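Local coordinates for cadherin-related family member 2 (Homo sapiens, PDB 5CZR), which mediates calcium-dependent heterophilic adhesion with CDHR5 between neighbouring microvilli, controlling how microvilli pack at the apical surface of epithelial cells, at residues V14-D19 against Q25-V30; D67-Y72 against N99-V104; R159-A162 against I166-N169. One frame throughout, in Å; residues are numbered along the deposited sequence.

Contact 1 (V14-D19 against Q25-V30); sequences VILPED and QAFWLV. With CA (calcium ion), chain F; CA (calcium ion), chain G.
Glu18, two residues beyond the Leu16 that packs on Ala26, has a firmly gripped carboxylate: OE2 is bound to a calcium ion at 2.3 Å and also accepts a hydrogen bond from the backbone N of Tyr68. OE1 coordinates a second calcium, again at 2.3 Å, so the group bridges two metals. Between residues 14-19 and 25-30 the contact itself is apolar. Strands 14-17 and 25-28 run nearly antiparallel, 169° between their directions, with axes 8.0 Å apart and no hydrogen bond between them, because they belong to the two facing sheets of the domain and meet through side chains. Val14 lies over one face of the Phe27 ring: its CG1 sits 4.3 Å from the ring centroid in a CH-pi contact, while CG2 comes within 3.9 Å of CG of Phe27. The first torsion of Phe27 (chi1 59°) carries the ring toward Val14, and the second (chi2 -75°) turns its face to the two methyls. Leu16 brings CD2 to 3.3 Å from the carbonyl oxygen of Ala26; the short alanine side chain lets the leucine methyls come up to the backbone, CD2 and CD1 both lying 4.1 Å from its CB. Ala26 and Phe27 form a classic beta bulge opposite Val60, and both touch strand 13-17, Phe27 pointing at it and Ala26 meeting it from the side. Met91 and Phe51 extend the same core. With Val14 and Leu16 in the apolar core and Glu18 on two calcium ions, this segment ties the hydrophobic interior of the first cadherin repeat to its calcium sites.

Contact 2 (D67-Y72 against N99-V104); sequences DYETLY and NDNAPV. With CA (calcium ion), chain F; CA (calcium ion), chain G; CA (calcium ion), chain H.
Glu69 faces Asn101 and Asp100 across a cluster of calcium ions, and these three side chains make most of the contact. The glutamate chain bends at its second torsion (chi2 70°), bringing its carboxylate to the two metals: OE1 binds one calcium at 2.2 Å and OE2 the next at 2.4 Å. Asp100 bridges the same pair from the other segment, OD2 on the first ion and OD1 on the second, each at 2.3 Å. As a result Glu69 OE1 and Asp100 OD1 lie only 3.2 Å apart, a spacing between negative oxygens that the shared cations probably make tolerable. Asn101 arrives from the opposite direction to Glu69, its amide plane turned 73° from the carboxylate, and its ND2 comes within 3.4 Å of Glu69 CD. An uncharged amide fits here, since it offers N-H groups instead of more negative charge; ND2 donates to a water, 3.2 Å away, that is itself a ligand of the first calcium. Asp67 adds OD1 to that ion, and the same oxygen accepts the backbone N of Glu69 from above its carboxylate plane, an Asx turn that ties Asp67 to the residue two further on, so that both can bind the same ion. The backbone of Asn101 does separate work: its O, with OD1 of Asn99, binds a third calcium, completed by Asp131, Asp133 and Asp189 among others. Acidic residues in DXE order meeting a DXNDN linker, with a DXD motif supplied by the following repeat, are the hallmark of the three-calcium junction between successive extracellular cadherin repeats.

Contact 3 (R159-A162 against I166-N169); sequences RILA and IVLN
Arg159 and Val167 stand side by side on one face of a four-stranded antiparallel sheet, pointing the same way, as directly paired residues of antiparallel strands do; theirs is the hydrogen-bonded pair. The arginine CB lies 4.0 Å from CG2 of the valine, and its aliphatic chain, fully extended from CG to NE, leads the guanidinium away from residues 166-169. One face of that guanidinium rests on CD2 of Leu161, so the leucine covers part of a flat cation on the surface while its other methyl, CD1, reaches 4.1 Å from CG1 of Val167. Leucine and valine side chains cross there at about a right angle. On the reverse face Ile160 and Ile166 form the non-hydrogen-bonded pair, their CA atoms only 4.3 Å apart, and their side chains run obliquely across one another. Ile166 sets CG1 opposite its own carbonyl carbon (chi1 -67°), and this branch is the one that meets Ile160, 3.7 Å from its CD1. Branched, wholly apolar side chains suit this face, because it looks into the domain: Ile160 packs on Tyr142 and Ile144, and Ile166 on Leu183 and Leu185. The backbone fixes the register. Val167 N gives a nearly straight bond to O of Arg159, 2.8 Å long at 170°, and Arg159 N returns one of 3.0 Å to O of Val167. The arginine oxygen is met in addition by the CA-H of Ile166. Further along, the Asn169 amide turns to the carbonyl of His156. Such a beta hairpin, its first strand 158-160 outermost in the sheet, with Ile160 and Ile166 turned to the apolar core and Arg159 and Val167 toward the surface, is expected at the border of the beta sandwich of the second cadherin repeat.

In the fold
The three contacts follow one another along the chain without interleaving. Contacts 1 and 2 both belong to the first cadherin repeat, their centres about 19 Å apart. They touch through Glu18, whose carboxylate shares two calcium ions with residues 67-72 and 99-104. Contact 1 joins the two sheets of that repeat, whereas contact 2 lies in loops at its end, near the middle of the elongated chain. Contact 3 sits within a single sheet of the second repeat, its centre about 29 Å from that of contact 2 and 45 Å from that of contact 1. Two sandwiches joined by a calcium-filled linker are consistent with calcium-dependent adhesion by this protein.

Contact 1 (V14-D19 against Q25-V30)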
loop_
_atom_site.group_PDB
_atom_site.type_symbol
_atom_site.label_atom_id
_atom_site.label_comp_id
_atom_site.label_asym_id
_atom_site.label_seq_id
_atom_site.Cartn_x
_atom_site.Cartn_y
_atom_site.Cartn_z
ATOM N N VAL A 14 -5.347 2.753 -20.760
ATOM C CA VAL A 14 -6.403 2.877 -19.779
ATOM C C VAL A 14 -5.812 2.818 -18.368
ATOM O O VAL A 14 -4.824 2.112 -18.127
ATOM C CB VAL A 14 -7.449 1.760 -19.973
ATOM C CG1 VAL A 14 -6.840 0.380 -19.706
ATOM C CG2 VAL A 14 -8.637 1.996 -19.085
ATOM N N ILE A 15 -6.423 3.583 -17.457
ATOM C CA ILE A 15 -5.991 3.656 -16.075
ATOM C C ILE A 15 -7.004 2.951 -15.231
ATOM O O ILE A 15 -8.176 3.206 -15.351
ATOM C CB ILE A 15 -5.914 5.093 -15.609
ATOM C CG1 ILE A 15 -4.777 5.798 -16.343
ATOM C CG2 ILE A 15 -5.631 5.160 -14.112
ATOM C CD1 ILE A 15 -4.794 7.311 -16.179
ATOM N N LEU A 16 -6.543 2.048 -14.390
ATOM C CA LEU A 16 -7.415 1.257 -13.548
ATOM C C LEU A 16 -6.820 1.187 -12.170
ATOM O O LEU A 16 -5.609 1.051 -12.010
ATOM C CB LEU A 16 -7.583 -0.157 -14.093
ATOM C CG LEU A 16 -8.245 -0.272 -15.484
ATOM C CD1 LEU A 16 -8.163 -1.694 -16.040
ATOM C CD2 LEU A 16 -9.701 0.183 -15.420
ATOM N N PRO A 17 -7.668 1.271 -11.152
ATOM C CA PRO A 17 -7.163 1.047 -9.791
ATOM C C PRO A 17 -6.874 -0.416 -9.477
ATOM O O PRO A 17 -7.609 -1.302 -9.901
ATOM C CB PRO A 17 -8.319 1.553 -8.927
ATOM C CG PRO A 17 -9.528 1.280 -9.757
ATOM C CD PRO A 17 -9.129 1.415 -11.188
ATOM N N GLU A 18 -5.821 -0.653 -8.692
ATOM C CA GLU A 18 -5.372 -2.017 -8.388
ATOM C C GLU A 18 -6.416 -2.808 -7.577
ATOM O O GLU A 18 -6.407 -4.023 -7.625
ATOM C CB GLU A 18 -3.998 -2.047 -7.689
ATOM C CG GLU A 18 -3.969 -1.412 -6.298
ATOM C CD GLU A 18 -2.765 -1.815 -5.480
ATOM O OE1 GLU A 18 -2.255 -0.970 -4.732
ATOM O OE2 GLU A 18 -2.334 -2.985 -5.586
ATOM N N ASP A 19 -7.294 -2.107 -6.858
ATOM C CA ASP A 19 -8.359 -2.744 -6.068
ATOM C C ASP A 19 -9.682 -3.038 -6.829
ATOM O O ASP A 19 -10.676 -3.370 -6.223
ATOM C CB ASP A 19 -8.626 -1.937 -4.791
ATOM C CG ASP A 19 -9.022 -0.504 -5.067
ATOM O OD1 ASP A 19 -9.226 -0.143 -6.227
ATOM O OD2 ASP A 19 -9.110 0.281 -4.100
ATOM N N GLN A 25 -17.021 -3.977 -14.284
ATOM C CA GLN A 25 -16.660 -3.236 -15.485
ATOM C C GLN A 25 -15.322 -2.490 -15.284
ATOM O O GLN A 25 -15.136 -1.768 -14.309
ATOM C CB GLN A 25 -17.742 -2.233 -15.857
ATOM C CG GLN A 25 -17.343 -1.374 -17.034
ATOM C CD GLN A 25 -18.427 -0.395 -17.406
ATOM O OE1 GLN A 25 -18.208 0.810 -17.471
ATOM N NE2 GLN A 25 -19.616 -0.921 -17.685
ATOM N N ALA A 26 -14.403 -2.706 -16.208
ATOM C CA ALA A 26 -13.116 -2.015 -16.212
ATOM C C ALA A 26 -13.148 -0.789 -17.132
ATOM O O ALA A 26 -12.772 0.296 -16.735
ATOM C CB ALA A 26 -12.036 -2.982 -16.652
ATOM N N PHE A 27 -13.592 -0.991 -18.372
ATOM C CA PHE A 27 -13.710 0.086 -19.365
ATOM C C PHE A 27 -14.427 -0.465 -20.610
ATOM O O PHE A 27 -14.772 -1.661 -20.663
ATOM C CB PHE A 27 -12.329 0.643 -19.774
ATOM C CG PHE A 27 -11.403 -0.400 -20.370
ATOM C CD1 PHE A 27 -10.788 -1.345 -19.546
ATOM C CD2 PHE A 27 -11.180 -0.458 -21.716
ATOM C CE1 PHE A 27 -9.923 -2.296 -20.071
ATOM C CE2 PHE A 27 -10.337 -1.417 -22.245
ATOM C CZ PHE A 27 -9.683 -2.323 -21.421
ATOM N N TRP A 28 -14.687 0.432 -21.553
ATOM C CA TRP A 28 -15.348 0.120 -22.803
ATOM C C TRP A 28 -14.331 0.215 -23.931
ATOM O O TRP A 28 -13.624 1.235 -24.055
ATOM C CB TRP A 28 -16.495 1.107 -23.055
ATOM C CG TRP A 28 -17.680 0.866 -22.175
ATOM C CD1 TRP A 28 -17.862 1.343 -20.912
ATOM C CD2 TRP A 28 -18.828 0.053 -22.473
ATOM N NE1 TRP A 28 -19.069 0.899 -20.409
ATOM C CE2 TRP A 28 -19.685 0.111 -21.349
ATOM C CE3 TRP A 28 -19.234 -0.675 -23.597
ATOM C CZ2 TRP A 28 -20.919 -0.574 -21.295
ATOM C CZ3 TRP A 28 -20.478 -1.370 -23.557
ATOM C CH2 TRP A 28 -21.296 -1.306 -22.410
ATOM N N LEU A 29 -14.224 -0.841 -24.732
ATOM C CA LEU A 29 -13.528 -0.743 -26.008
ATOM C C LEU A 29 -14.458 -0.087 -27.015
ATOM O O LEU A 29 -15.614 -0.485 -27.141
ATOM C CB LEU A 29 -13.096 -2.119 -26.513
ATOM C CG LEU A 29 -11.947 -2.788 -25.763
ATOM C CD1 LEU A 29 -11.836 -4.253 -26.149
ATOM C CD2 LEU A 29 -10.643 -2.053 -26.053
ATOM N N VAL A 30 -13.957 0.944 -27.698
ATOM C CA VAL A 30 -14.769 1.731 -28.610
ATOM C C VAL A 30 -13.982 2.003 -29.893
ATOM O O VAL A 30 -12.821 2.389 -29.870
ATOM C CB VAL A 30 -15.233 3.095 -28.010
ATOM C CG1 VAL A 30 -16.432 3.624 -28.786
ATOM C CG2 VAL A 30 -15.606 3.018 -26.546
HETATM CA CA CA F . -1.473 -4.553 -4.185
HETATM CA CA CA G . -0.708 -0.530 -3.069
HETATM O O HOH W 1 -3.129 -6.000 -4.530
HETATM O O HOH W 2 -0.626 -5.396 -2.372
#

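Contact 2 (D67-Y72 against N99-V104)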
loop_
_atom_site.group_PDB
_atom_site.type_symbol
_atom_site.label_atom_id
_atom_site.label_comp_id
_atom_site.label_asym_id
_atom_site.label_seq_id
_atom_site.Cartn_x
_atom_site.Cartn_y
_atom_site.Cartn_z
ATOM N N ASP A 67 -2.676 -5.936 -9.302
ATOM C CA ASP A 67 -1.866 -5.619 -8.096
ATOM C C ASP A 67 -0.712 -4.713 -8.497
ATOM O O ASP A 67 0.162 -5.129 -9.256
ATOM C CB ASP A 67 -1.352 -6.908 -7.436
ATOM C CG ASP A 67 -0.523 -6.660 -6.202
ATOM O OD1 ASP A 67 -0.434 -5.495 -5.741
ATOM O OD2 ASP A 67 0.043 -7.640 -5.657
ATOM N N TYR A 68 -0.752 -3.468 -8.040
ATOM C CA TYR A 68 0.282 -2.474 -8.337
ATOM C C TYR A 68 1.649 -2.961 -7.880
ATOM O O TYR A 68 2.647 -2.693 -8.535
ATOM C CB TYR A 68 -0.030 -1.139 -7.656
ATOM C CG TYR A 68 0.949 -0.046 -7.964
ATOM C CD1 TYR A 68 0.768 0.806 -9.075
ATOM C CD2 TYR A 68 2.061 0.149 -7.160
ATOM C CE1 TYR A 68 1.679 1.815 -9.376
ATOM C CE2 TYR A 68 2.986 1.149 -7.449
ATOM C CZ TYR A 68 2.791 1.979 -8.552
ATOM O OH TYR A 68 3.717 2.954 -8.816
ATOM N N GLU A 69 1.681 -3.715 -6.780
ATOM C CA GLU A 69 2.934 -4.137 -6.183
ATOM C C GLU A 69 3.607 -5.236 -7.009
ATOM O O GLU A 69 4.749 -5.558 -6.775
ATOM C CB GLU A 69 2.703 -4.599 -4.725
ATOM C CG GLU A 69 2.592 -3.464 -3.694
ATOM C CD GLU A 69 1.335 -2.618 -3.795
ATOM O OE1 GLU A 69 0.237 -3.153 -3.924
ATOM O OE2 GLU A 69 1.406 -1.381 -3.716
ATOM N N THR A 70 2.888 -5.810 -7.974
ATOM C CA THR A 70 3.354 -6.997 -8.725
ATOM C C THR A 70 3.550 -6.696 -10.218
ATOM O O THR A 70 4.506 -7.160 -10.803
ATOM C CB THR A 70 2.350 -8.126 -8.498
ATOM O OG1 THR A 70 2.618 -8.681 -7.213
ATOM C CG2 THR A 70 2.434 -9.247 -9.524
ATOM N N LEU A 71 2.649 -5.898 -10.789
ATOM C CA LEU A 71 2.626 -5.575 -12.214
ATOM C C LEU A 71 1.937 -4.219 -12.387
ATOM O O LEU A 71 0.700 -4.136 -12.367
ATOM C CB LEU A 71 1.838 -6.667 -12.943
ATOM C CG LEU A 71 1.838 -6.642 -14.450
ATOM C CD1 LEU A 71 3.267 -6.805 -14.990
ATOM C CD2 LEU A 71 0.953 -7.757 -14.974
ATOM N N TYR A 72 2.722 -3.152 -12.439
ATOM C CA TYR A 72 2.158 -1.811 -12.313
ATOM C C TYR A 72 1.710 -1.221 -13.622
ATOM O O TYR A 72 0.931 -0.282 -13.660
ATOM C CB TYR A 72 3.121 -0.865 -11.568
ATOM C CG TYR A 72 4.246 -0.236 -12.448
ATOM C CD1 TYR A 72 5.027 -1.004 -13.332
ATOM C CD2 TYR A 72 4.448 1.123 -12.446
ATOM C CE1 TYR A 72 5.978 -0.422 -14.169
ATOM C CE2 TYR A 72 5.431 1.733 -13.237
ATOM C CZ TYR A 72 6.182 0.967 -14.120
ATOM O OH TYR A 72 7.125 1.567 -14.910
ATOM N N ASN A 99 -4.058 2.146 -1.236
ATOM C CA ASN A 99 -3.471 1.896 0.095
ATOM C C ASN A 99 -3.821 0.538 0.682
ATOM O O ASN A 99 -4.591 0.440 1.646
ATOM C CB ASN A 99 -3.829 3.008 1.059
ATOM C CG ASN A 99 -3.025 2.938 2.317
ATOM O OD1 ASN A 99 -2.002 2.265 2.350
ATOM N ND2 ASN A 99 -3.447 3.667 3.352
ATOM N N ASP A 100 -3.245 -0.509 0.107
ATOM C CA ASP A 100 -3.589 -1.885 0.455
ATOM C C ASP A 100 -2.492 -2.632 1.248
ATOM O O ASP A 100 -2.633 -3.835 1.512
ATOM C CB ASP A 100 -3.926 -2.679 -0.808
ATOM C CG ASP A 100 -2.767 -2.774 -1.779
ATOM O OD1 ASP A 100 -1.738 -2.036 -1.635
ATOM O OD2 ASP A 100 -2.880 -3.612 -2.691
ATOM N N ASN A 101 -1.433 -1.918 1.634
ATOM C CA ASN A 101 -0.433 -2.446 2.525
ATOM C C ASN A 101 -0.296 -1.614 3.792
ATOM O O ASN A 101 -0.544 -0.389 3.823
ATOM C CB ASN A 101 0.905 -2.484 1.811
ATOM C CG ASN A 101 0.936 -3.496 0.695
ATOM O OD1 ASN A 101 1.209 -4.652 0.930
ATOM N ND2 ASN A 101 0.583 -3.075 -0.506
ATOM N N ALA A 102 0.094 -2.305 4.848
ATOM C CA ALA A 102 0.302 -1.702 6.151
ATOM C C ALA A 102 1.818 -1.614 6.407
ATOM O O ALA A 102 2.584 -2.399 5.865
ATOM C CB ALA A 102 -0.360 -2.566 7.214
ATOM N N PRO A 103 2.249 -0.697 7.270
ATOM C CA PRO A 103 3.633 -0.782 7.690
ATOM C C PRO A 103 3.978 -2.103 8.417
ATOM O O PRO A 103 3.180 -2.614 9.190
ATOM C CB PRO A 103 3.783 0.404 8.628
ATOM C CG PRO A 103 2.690 1.346 8.226
ATOM C CD PRO A 103 1.548 0.448 7.867
ATOM N N VAL A 104 5.174 -2.630 8.140
ATOM C CA VAL A 104 5.661 -3.886 8.707
ATOM C C VAL A 104 7.010 -3.573 9.409
ATOM O O VAL A 104 7.937 -3.051 8.804
ATOM C CB VAL A 104 5.864 -4.959 7.582
ATOM C CG1 VAL A 104 6.529 -6.244 8.105
ATOM C CG2 VAL A 104 4.543 -5.297 6.885
HETATM CA CA CA F . -1.473 -4.553 -4.185
HETATM CA CA CA G . -0.708 -0.530 -3.069
HETATM CA CA CA H . 0.096 1.637 3.132
HETATM O O HOH W 2 -0.626 -5.396 -2.372
HETATM O O HOH W 1 -3.129 -6.000 -4.530
#

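Contact 3 (R159-A162 against I166-N169)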
loop_
_atom_site.group_PDB
_atom_site.type_symbol
_atom_site.label_atom_id
_atom_site.label_comp_id
_atom_site.label_asym_id
_atom_site.label_seq_id
_atom_site.Cartn_x
_atom_site.Cartn_y
_atom_site.Cartn_z
ATOM N N ARG A 159 9.951 9.075 24.147
ATOM C CA ARG A 159 9.381 9.691 22.993
ATOM C C ARG A 159 9.935 8.953 21.804
ATOM O O ARG A 159 11.085 8.500 21.814
ATOM C CB ARG A 159 9.616 11.205 23.069
ATOM C CG ARG A 159 9.446 11.971 21.786
ATOM C CD ARG A 159 10.221 13.282 21.746
ATOM N NE ARG A 159 9.789 14.170 20.631
ATOM C CZ ARG A 159 10.361 15.328 20.306
ATOM N NH1 ARG A 159 9.885 16.038 19.292
ATOM N NH2 ARG A 159 11.392 15.786 20.988
ATOM N N ILE A 160 9.110 8.758 20.784
ATOM C CA ILE A 160 9.622 8.168 19.528
ATOM C C ILE A 160 9.680 9.229 18.444
ATOM O O ILE A 160 8.725 9.961 18.274
ATOM C CB ILE A 160 8.797 6.938 19.097
ATOM C CG1 ILE A 160 9.474 6.224 17.952
ATOM C CG2 ILE A 160 7.349 7.302 18.743
ATOM C CD1 ILE A 160 9.035 4.785 17.778
ATOM N N LEU A 161 10.801 9.322 17.740
ATOM C CA LEU A 161 11.005 10.349 16.715
ATOM C C LEU A 161 10.617 9.812 15.323
ATOM O O LEU A 161 10.383 8.630 15.186
ATOM C CB LEU A 161 12.477 10.808 16.697
ATOM C CG LEU A 161 13.077 11.240 18.030
ATOM C CD1 LEU A 161 14.505 11.724 17.843
ATOM C CD2 LEU A 161 12.243 12.340 18.663
ATOM N N ALA A 162 10.547 10.706 14.329
ATOM C CA ALA A 162 10.030 10.378 12.987
ATOM C C ALA A 162 10.867 9.355 12.262
ATOM O O ALA A 162 10.378 8.669 11.383
ATOM C CB ALA A 162 9.916 11.636 12.132
ATOM N N ILE A 166 13.810 5.867 19.542
ATOM C CA ILE A 166 13.151 6.129 20.781
ATOM C C ILE A 166 14.173 6.808 21.690
ATOM O O ILE A 166 15.256 6.294 21.911
ATOM C CB ILE A 166 12.640 4.808 21.392
ATOM C CG1 ILE A 166 11.550 4.258 20.498
ATOM C CG2 ILE A 166 12.128 4.992 22.811
ATOM C CD1 ILE A 166 11.322 2.787 20.697
ATOM N N VAL A 167 13.754 7.914 22.282
ATOM C CA VAL A 167 14.599 8.686 23.189
ATOM C C VAL A 167 14.070 8.700 24.625
ATOM O O VAL A 167 12.846 8.698 24.881
ATOM C CB VAL A 167 14.844 10.132 22.696
ATOM C CG1 VAL A 167 15.601 10.109 21.398
ATOM C CG2 VAL A 167 13.557 10.928 22.564
ATOM N N LEU A 168 15.008 8.794 25.565
ATOM C CA LEU A 168 14.657 8.985 26.956
ATOM C C LEU A 168 14.221 10.430 27.160
ATOM O O LEU A 168 14.935 11.373 26.811
ATOM C CB LEU A 168 15.843 8.646 27.839
ATOM C CG LEU A 168 15.571 8.734 29.333
ATOM C CD1 LEU A 168 14.538 7.688 29.729
ATOM C CD2 LEU A 168 16.866 8.571 30.131
ATOM N N ASN A 169 13.037 10.611 27.728
ATOM C CA ASN A 169 12.478 11.944 27.902
ATOM C C ASN A 169 12.281 12.385 29.365
ATOM O O ASN A 169 11.828 13.485 29.624
ATOM C CB ASN A 169 11.165 11.965 27.159
ATOM C CG ASN A 169 10.663 13.355 26.890
ATOM O OD1 ASN A 169 11.288 14.111 26.184
ATOM N ND2 ASN A 169 9.526 13.692 27.464
#